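Local coordinates for KLLA0E03807p (Kluyveromyces lactis, PDB 3SQI), which probably binds centromeric DNA through this domain of Ndc10, a platform for inner kinetochore assembly in budding yeast, at residues N172-G176 and L315-P319; P183-L187 and T299-P303; Q320-F326 and L341-T347. One frame throughout, in Å; residues are numbered along the deposited sequence.

Interaction 1: N172-G176 and L315-P319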
loop_
_atom_site.group_PDB
_atom_site.type_symbol
_atom_site.label_atom_id
_atom_site.label_comp_id
_atom_site.label_asym_id
_atom_site.label_seq_id
_atom_site.Cartn_x
_atom_site.Cartn_y
_atom_site.Cartn_z
ATOM N N ASN A 172 15.790 11.769 -0.176
ATOM C CA ASN A 172 14.565 12.155 -0.882
ATOM C C ASN A 172 13.303 12.158 -0.009
ATOM O O ASN A 172 12.206 12.445 -0.493
ATOM C CB ASN A 172 14.331 11.260 -2.104
ATOM C CG ASN A 172 15.574 11.091 -2.955
ATOM O OD1 ASN A 172 16.012 12.022 -3.642
ATOM N ND2 ASN A 172 16.143 9.893 -2.925
ATOM N N GLY A 173 13.454 11.824 1.270
ATOM C CA GLY A 173 12.326 11.823 2.183
ATOM C C GLY A 173 11.281 10.772 1.863
ATOM O O GLY A 173 10.124 11.098 1.617
ATOM N N LYS A 174 11.685 9.506 1.842
ATOM C CA LYS A 174 10.745 8.416 1.586
ATOM C C LYS A 174 10.880 7.304 2.621
ATOM O O LYS A 174 11.971 7.046 3.127
ATOM C CB LYS A 174 10.975 7.840 0.188
ATOM C CG LYS A 174 10.815 8.859 -0.917
ATOM C CD LYS A 174 11.768 8.605 -2.077
ATOM C CE LYS A 174 11.616 7.202 -2.645
ATOM N NZ LYS A 174 11.973 7.178 -4.099
ATOM N N CYS A 175 9.766 6.650 2.937
ATOM C CA CYS A 175 9.794 5.462 3.784
ATOM C C CYS A 175 8.652 4.533 3.441
ATOM O O CYS A 175 7.571 4.989 3.070
ATOM C CB CYS A 175 9.722 5.833 5.264
ATOM S SG CYS A 175 8.174 6.587 5.811
ATOM N N GLY A 176 8.884 3.231 3.566
ATOM C CA GLY A 176 7.823 2.271 3.320
ATOM C C GLY A 176 8.273 0.827 3.341
ATOM O O GLY A 176 9.420 0.533 3.654
ATOM N N LEU A 315 4.496 11.149 -0.178
ATOM C CA LEU A 315 5.664 10.452 0.353
ATOM C C LEU A 315 6.401 11.300 1.380
ATOM O O LEU A 315 6.739 12.455 1.120
ATOM C CB LEU A 315 6.621 10.065 -0.772
ATOM C CG LEU A 315 6.281 8.762 -1.484
ATOM C CD1 LEU A 315 7.436 8.351 -2.371
ATOM C CD2 LEU A 315 5.984 7.688 -0.455
ATOM N N GLN A 316 6.662 10.718 2.543
ATOM C CA GLN A 316 7.307 11.457 3.614
ATOM C C GLN A 316 8.428 10.663 4.254
ATOM O O GLN A 316 8.381 9.433 4.306
ATOM C CB GLN A 316 6.283 11.866 4.667
ATOM C CG GLN A 316 5.399 13.006 4.221
ATOM C CD GLN A 316 4.017 12.930 4.828
ATOM O OE1 GLN A 316 3.213 12.067 4.466
ATOM N NE2 GLN A 316 3.731 13.832 5.760
ATOM N N PRO A 317 9.449 11.376 4.741
ATOM C CA PRO A 317 10.585 10.770 5.437
ATOM C C PRO A 317 10.135 10.167 6.756
ATOM O O PRO A 317 9.155 10.629 7.350
ATOM C CB PRO A 317 11.518 11.959 5.693
ATOM C CG PRO A 317 10.625 13.151 5.682
ATOM C CD PRO A 317 9.551 12.843 4.678
ATOM N N CYS A 318 10.846 9.138 7.200
ATOM C CA CYS A 318 10.530 8.456 8.449
ATOM C C CYS A 318 10.833 9.337 9.663
ATOM O O CYS A 318 11.979 9.744 9.868
ATOM C CB CYS A 318 11.327 7.156 8.537
ATOM S SG CYS A 318 10.681 5.974 9.712
ATOM N N PRO A 319 9.803 9.638 10.470
ATOM C CA PRO A 319 9.955 10.465 11.676
ATOM C C PRO A 319 10.782 9.760 12.759
ATOM O O PRO A 319 10.560 8.586 13.046
ATOM C CB PRO A 319 8.509 10.658 12.144
ATOM C CG PRO A 319 7.802 9.437 11.649
ATOM C CD PRO A 319 8.432 9.122 10.318
#
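Gly-173 and Pro-317 bring their backbones together where a loop passes over a β-hairpin, and the hairpin is shaped there by a G1 β-bulge: Gly-173 and Lys-174 both stand opposite Asp-169 of strand 165-169. Gly-173 has a positive phi of 66°, and with no side chain it lets the proline ring settle on the bulge, Pro-317 CB lying 3.6 Å from Gly-173 CA. The touching parts of the two segments run 79° apart end to end.

Cys-175, one residue beyond the bulge pair, points its side chain at the loop. Its CB packs on Cys-318 CB at 3.9 Å, while Leu-168 of strand 165-169 and Leu-340 of helix 332-355 touch both cysteines. The sulfur sits between the backbone N and the carbonyl carbon (chi1 66°), which leaves Cys-175 SG 3.2 Å from Gln-316 O, with Cys-318 N next nearest at 3.9 Å.

Lys-174 turns the other way. Its amine forms a salt bridge with Asp-304 and a hydrogen bond to Asp-295 O, yet its aliphatic root still contributes, Lys-174 CG meeting the methyl Leu-315 CD1 at 3.7 Å.

Interaction 2: P183-L187 and T299-P303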
loop_
_atom_site.group_PDB
_atom_site.type_symbol
_atom_site.label_atom_id
_atom_site.label_comp_id
_atom_site.label_asym_id
_atom_site.label_seq_id
_atom_site.Cartn_x
_atom_site.Cartn_y
_atom_site.Cartn_z
ATOM N N PRO A 183 4.623 -11.223 -6.029
ATOM C CA PRO A 183 3.770 -10.029 -6.072
ATOM C C PRO A 183 4.621 -8.776 -5.900
ATOM O O PRO A 183 5.513 -8.736 -5.056
ATOM C CB PRO A 183 2.831 -10.212 -4.878
ATOM C CG PRO A 183 2.900 -11.675 -4.553
ATOM C CD PRO A 183 4.304 -12.086 -4.883
ATOM N N ASN A 184 4.322 -7.745 -6.672
ATOM C CA ASN A 184 5.179 -6.577 -6.728
ATOM C C ASN A 184 4.438 -5.377 -6.165
ATOM O O ASN A 184 3.473 -4.910 -6.773
ATOM C CB ASN A 184 5.567 -6.330 -8.187
ATOM C CG ASN A 184 6.629 -5.264 -8.346
ATOM O OD1 ASN A 184 6.365 -4.075 -8.163
ATOM N ND2 ASN A 184 7.834 -5.682 -8.722
ATOM N N PHE A 185 4.869 -4.876 -5.009
ATOM C CA PHE A 185 4.160 -3.751 -4.396
ATOM C C PHE A 185 4.967 -2.902 -3.423
ATOM O O PHE A 185 6.041 -3.298 -2.985
ATOM C CB PHE A 185 2.920 -4.252 -3.686
ATOM C CG PHE A 185 3.214 -5.017 -2.445
ATOM C CD1 PHE A 185 3.319 -4.364 -1.230
ATOM C CD2 PHE A 185 3.382 -6.391 -2.488
ATOM C CE1 PHE A 185 3.590 -5.065 -0.073
ATOM C CE2 PHE A 185 3.653 -7.101 -1.335
ATOM C CZ PHE A 185 3.758 -6.436 -0.126
ATOM N N VAL A 186 4.431 -1.724 -3.101
ATOM C CA VAL A 186 5.040 -0.818 -2.119
ATOM C C VAL A 186 4.009 -0.163 -1.182
ATOM O O VAL A 186 3.094 0.529 -1.636
ATOM C CB VAL A 186 5.830 0.308 -2.817
ATOM C CG1 VAL A 186 6.254 1.384 -1.803
ATOM C CG2 VAL A 186 7.028 -0.263 -3.592
ATOM N N LEU A 187 4.180 -0.356 0.125
ATOM C CA LEU A 187 3.305 0.252 1.133
ATOM C C LEU A 187 3.941 1.478 1.786
ATOM O O LEU A 187 5.147 1.517 2.010
ATOM C CB LEU A 187 2.921 -0.762 2.213
ATOM C CG LEU A 187 1.916 -1.855 1.843
ATOM C CD1 LEU A 187 1.396 -2.508 3.104
ATOM C CD2 LEU A 187 0.752 -1.284 1.039
ATOM N N THR A 299 11.048 3.788 -6.589
ATOM C CA THR A 299 11.413 3.150 -5.334
ATOM C C THR A 299 11.993 1.749 -5.491
ATOM O O THR A 299 13.197 1.569 -5.348
ATOM C CB THR A 299 10.259 3.183 -4.343
ATOM O OG1 THR A 299 9.537 4.404 -4.538
ATOM C CG2 THR A 299 10.781 3.150 -2.927
ATOM N N ILE A 300 11.171 0.751 -5.786
ATOM C CA ILE A 300 11.751 -0.584 -5.949
ATOM C C ILE A 300 12.036 -0.832 -7.426
ATOM O O ILE A 300 13.196 -0.859 -7.823
ATOM C CB ILE A 300 10.979 -1.753 -5.204
ATOM C CG1 ILE A 300 11.933 -2.936 -4.935
ATOM C CG2 ILE A 300 9.632 -2.173 -5.911
ATOM C CD1 ILE A 300 12.959 -2.693 -3.798
ATOM N N GLY A 301 11.007 -1.036 -8.236
ATOM C CA GLY A 301 11.147 -0.841 -9.666
ATOM C C GLY A 301 10.346 0.351 -10.155
ATOM O O GLY A 301 10.417 0.718 -11.317
ATOM N N ILE A 302 9.609 0.966 -9.238
ATOM C CA ILE A 302 8.376 1.682 -9.560
ATOM C C ILE A 302 8.420 3.198 -9.445
ATOM O O ILE A 302 8.854 3.733 -8.431
ATOM C CB ILE A 302 7.249 1.157 -8.674
ATOM C CG1 ILE A 302 7.160 -0.363 -8.813
ATOM C CG2 ILE A 302 5.946 1.819 -9.020
ATOM C CD1 ILE A 302 6.317 -1.029 -7.780
ATOM N N PRO A 303 7.972 3.899 -10.493
ATOM C CA PRO A 303 7.804 5.353 -10.434
ATOM C C PRO A 303 7.007 5.709 -9.193
ATOM O O PRO A 303 6.107 4.957 -8.826
ATOM C CB PRO A 303 6.963 5.653 -11.675
ATOM C CG PRO A 303 7.249 4.538 -12.603
ATOM C CD PRO A 303 7.444 3.331 -11.743
#
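Val-186 and Ile-300 face each other with their CA atoms 7.7 Å apart, and Asn-184 and Gly-301 stand 8.8 Å apart CA to CA, spacings too wide for backbone pairing, so side chains alone bridge the two segments. The loop 299-303 keeps its own shape partly through a hydrogen bond from Thr-299 N to Ile-302 O (2.9 Å).

Val-186 carries the apolar half of the contact. Its CG2 reaches Ile-300 CG2 at 4.0 Å; the same Val-186 CG2 is 4.3 Å from Ile-302 CD1, so one branch serves both isoleucines. Only the short branch of Ile-300 takes part, for its CG1 arm runs off in another direction. Ile-307 of helix 304-310 also touches Val-186.

These residues lie at the margin of a three-stranded antiparallel meander, 165-169, 174-179 and 185-187, which probably corresponds to the small sheet of a tyrosine-recombinase-like fold. Strand 185-187 is an outer strand, joined to 174-179 by backbone hydrogen bonds of Phe-185 with His-179 and Leu-187 with Leu-177. Phe-185 points away from the loop and meets Trp-145 edge-to-face, whereas the loop reaches across to the far strand, Thr-299 touching Ile-167.

Asn-184 has CG anti to the backbone N (chi1 -171°), which carries its amide out towards Ile-302, and the two side chains run past each other in opposite directions. The amide oxygen Asn-184 OD1 meets the terminal methyl Ile-302 CD1 at 3.1 Å, a van der Waals contact only, with no hydrogen bond across the segments.

Interaction 3: Q320-F326 and L341-T347; sequences QVHVHLF and LNSVLVT
The amide of Asn-342 and the imidazole of His-324 lie nearly parallel, their planes 18° apart, with Asn-342 ND2 approaching the ring obliquely, 3.8 Å from His-324 CD2. The Phe-326 ring turns an edge to the helix backbone, Phe-326 CD2 being 3.9 Å from Asn-342 CA, while Leu-341 CB and Leu-345 CD2 reach the ring obliquely.

Asn-342 has CG anti to the backbone N (chi1 -174°), which carries its amide out from the helix to the loop. Asn-342 ND2 gives a fairly straight hydrogen bond to Val-323 O (3.0 Å, 161° at the hydrogen), with that oxygen close to the amide plane. In return Leu-325 N donates to Asn-342 OD1 at 3.2 Å from above the carbonyl plane. Two bonds of opposite sense fix the amide's rotation; an alanine here would probably leave Val-323 O and Leu-325 N without these mates and let the loop shift.

Apolar contacts flank the amide: Val-321 CG1 on Val-346 CG1 (3.6 Å), and Leu-325 CD1 on Leu-345 CD2 (3.5 Å). With both its bonds bracketing His-324, a side-chain amide of helix 332-355 pins the backbone of the irregular connection that leads into that helix.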
loop_
_atom_site.group_PDB
_atom_site.type_symbol
_atom_site.label_atom_id
_atom_site.label_comp_id
_atom_site.label_asym_id
_atom_site.label_seq_id
_atom_site.Cartn_x
_atom_site.Cartn_y
_atom_site.Cartn_z
ATOM N N GLN A 320 11.731 10.467 13.361
ATOM C CA GLN A 320 12.594 9.832 14.355
ATOM C C GLN A 320 12.037 9.905 15.780
ATOM O O GLN A 320 11.849 10.989 16.336
ATOM C CB GLN A 320 14.020 10.391 14.282
ATOM C CG GLN A 320 14.790 9.966 13.035
ATOM C CD GLN A 320 14.760 8.458 12.802
ATOM O OE1 GLN A 320 14.235 7.696 13.618
ATOM N NE2 GLN A 320 15.324 8.024 11.678
ATOM N N VAL A 321 11.776 8.735 16.356
ATOM C CA VAL A 321 11.259 8.626 17.715
ATOM C C VAL A 321 12.333 8.137 18.682
ATOM O O VAL A 321 13.211 7.366 18.302
ATOM C CB VAL A 321 10.107 7.639 17.775
ATOM C CG1 VAL A 321 8.939 8.168 16.972
ATOM C CG2 VAL A 321 10.571 6.269 17.275
ATOM N N HIS A 322 12.273 8.587 19.930
ATOM C CA HIS A 322 13.251 8.144 20.920
ATOM C C HIS A 322 12.772 7.006 21.827
ATOM O O HIS A 322 13.495 6.587 22.733
ATOM C CB HIS A 322 13.782 9.328 21.735
ATOM C CG HIS A 322 14.428 10.380 20.894
ATOM N ND1 HIS A 322 13.734 11.103 19.949
ATOM C CD2 HIS A 322 15.710 10.810 20.831
ATOM C CE1 HIS A 322 14.556 11.944 19.349
ATOM N NE2 HIS A 322 15.762 11.786 19.867
ATOM N N VAL A 323 11.565 6.512 21.580
ATOM C CA VAL A 323 10.989 5.440 22.383
ATOM C C VAL A 323 10.926 4.125 21.616
ATOM O O VAL A 323 10.473 4.089 20.471
ATOM C CB VAL A 323 9.557 5.794 22.805
ATOM C CG1 VAL A 323 8.832 4.562 23.313
ATOM C CG2 VAL A 323 9.573 6.911 23.834
ATOM N N HIS A 324 11.359 3.036 22.237
ATOM C CA HIS A 324 11.331 1.758 21.537
ATOM C C HIS A 324 10.387 0.729 22.148
ATOM O O HIS A 324 10.665 0.145 23.193
ATOM C CB HIS A 324 12.750 1.211 21.419
ATOM C CG HIS A 324 13.702 2.178 20.796
ATOM N ND1 HIS A 324 14.193 3.274 21.470
ATOM C CD2 HIS A 324 14.222 2.242 19.546
ATOM C CE1 HIS A 324 14.997 3.957 20.673
ATOM N NE2 HIS A 324 15.028 3.351 19.499
ATOM N N LEU A 325 9.269 0.512 21.467
ATOM C CA LEU A 325 8.323 -0.535 21.825
ATOM C C LEU A 325 8.759 -1.871 21.236
ATOM O O LEU A 325 8.559 -2.926 21.841
ATOM C CB LEU A 325 6.918 -0.158 21.358
ATOM C CG LEU A 325 6.447 1.194 21.908
ATOM C CD1 LEU A 325 5.008 1.484 21.515
ATOM C CD2 LEU A 325 6.608 1.254 23.425
ATOM N N PHE A 326 9.347 -1.814 20.045
ATOM C CA PHE A 326 9.932 -2.994 19.420
ATOM C C PHE A 326 11.404 -3.165 19.792
ATOM O O PHE A 326 12.064 -2.207 20.188
ATOM C CB PHE A 326 9.742 -2.959 17.902
ATOM C CG PHE A 326 8.337 -3.257 17.473
ATOM C CD1 PHE A 326 7.857 -4.556 17.500
ATOM C CD2 PHE A 326 7.489 -2.241 17.065
ATOM C CE1 PHE A 326 6.556 -4.840 17.119
ATOM C CE2 PHE A 326 6.189 -2.519 16.692
ATOM C CZ PHE A 326 5.722 -3.821 16.719
ATOM N N LEU A 341 8.197 0.138 11.642
ATOM C CA LEU A 341 7.019 -0.160 12.437
ATOM C C LEU A 341 7.055 0.606 13.762
ATOM O O LEU A 341 6.058 1.177 14.201
ATOM C CB LEU A 341 6.917 -1.661 12.698
ATOM C CG LEU A 341 6.474 -2.521 11.524
ATOM C CD1 LEU A 341 6.085 -3.925 12.009
ATOM C CD2 LEU A 341 5.296 -1.856 10.849
ATOM N N ASN A 342 8.214 0.627 14.400
ATOM C CA ASN A 342 8.339 1.339 15.659
ATOM C C ASN A 342 7.989 2.812 15.503
ATOM O O ASN A 342 7.213 3.346 16.280
ATOM C CB ASN A 342 9.741 1.206 16.253
ATOM C CG ASN A 342 9.836 1.825 17.618
ATOM O OD1 ASN A 342 8.994 1.569 18.478
ATOM N ND2 ASN A 342 10.844 2.667 17.828
ATOM N N SER A 343 8.562 3.469 14.499
ATOM C CA SER A 343 8.304 4.891 14.295
ATOM C C SER A 343 6.832 5.187 13.989
ATOM O O SER A 343 6.265 6.135 14.533
ATOM C CB SER A 343 9.214 5.466 13.216
ATOM O OG SER A 343 10.531 5.616 13.712
ATOM N N VAL A 344 6.200 4.387 13.135
ATOM C CA VAL A 344 4.786 4.636 12.862
ATOM C C VAL A 344 3.960 4.446 14.131
ATOM O O VAL A 344 3.148 5.308 14.504
ATOM C CB VAL A 344 4.220 3.736 11.756
ATOM C CG1 VAL A 344 2.834 4.222 11.361
ATOM C CG2 VAL A 344 5.133 3.745 10.554
ATOM N N LEU A 345 4.186 3.316 14.793
ATOM C CA LEU A 345 3.438 2.956 15.991
ATOM C C LEU A 345 3.541 4.074 17.007
ATOM O O LEU A 345 2.533 4.624 17.443
ATOM C CB LEU A 345 3.999 1.673 16.599
ATOM C CG LEU A 345 3.181 1.017 17.710
ATOM C CD1 LEU A 345 1.966 0.286 17.127
ATOM C CD2 LEU A 345 4.049 0.052 18.519
ATOM N N VAL A 346 4.779 4.411 17.350
ATOM C CA VAL A 346 5.096 5.364 18.407
ATOM C C VAL A 346 4.661 6.766 18.027
ATOM O O VAL A 346 4.415 7.609 18.891
ATOM C CB VAL A 346 6.616 5.368 18.708
ATOM C CG1 VAL A 346 6.996 6.553 19.577
ATOM C CG2 VAL A 346 7.035 4.062 19.369
ATOM N N THR A 347 4.564 7.016 16.727
ATOM C CA THR A 347 4.166 8.333 16.259
ATOM C C THR A 347 2.676 8.520 16.457
ATOM O O THR A 347 2.226 9.588 16.881
ATOM C CB THR A 347 4.493 8.537 14.771
ATOM O OG1 THR A 347 5.902 8.373 14.556
ATOM C CG2 THR A 347 4.079 9.931 14.328
#

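Overall arrangement
After a run of helices from the N terminus, the chain forms the meander, and strand 174-179 opens interaction 1 before strand 185-187 opens interaction 2. After more than a hundred residues, largely helices and loops, 299-303 returns to close interaction 2; only past helix 304-310 does 315-319 close interaction 1, so the second loop lies within the first. Lys-174 and Thr-299 pack where the two meet. Interaction 3 follows in series, a short loop closed as helix 332-355 comes back against the chain just traversed. A probable hydrogen bond between Pro-319 O and Ser-343 OG joins interactions 1 and 3, tying the loop that crosses the hairpin to helix 332-355, whereas interactions 2 and 3 do not touch.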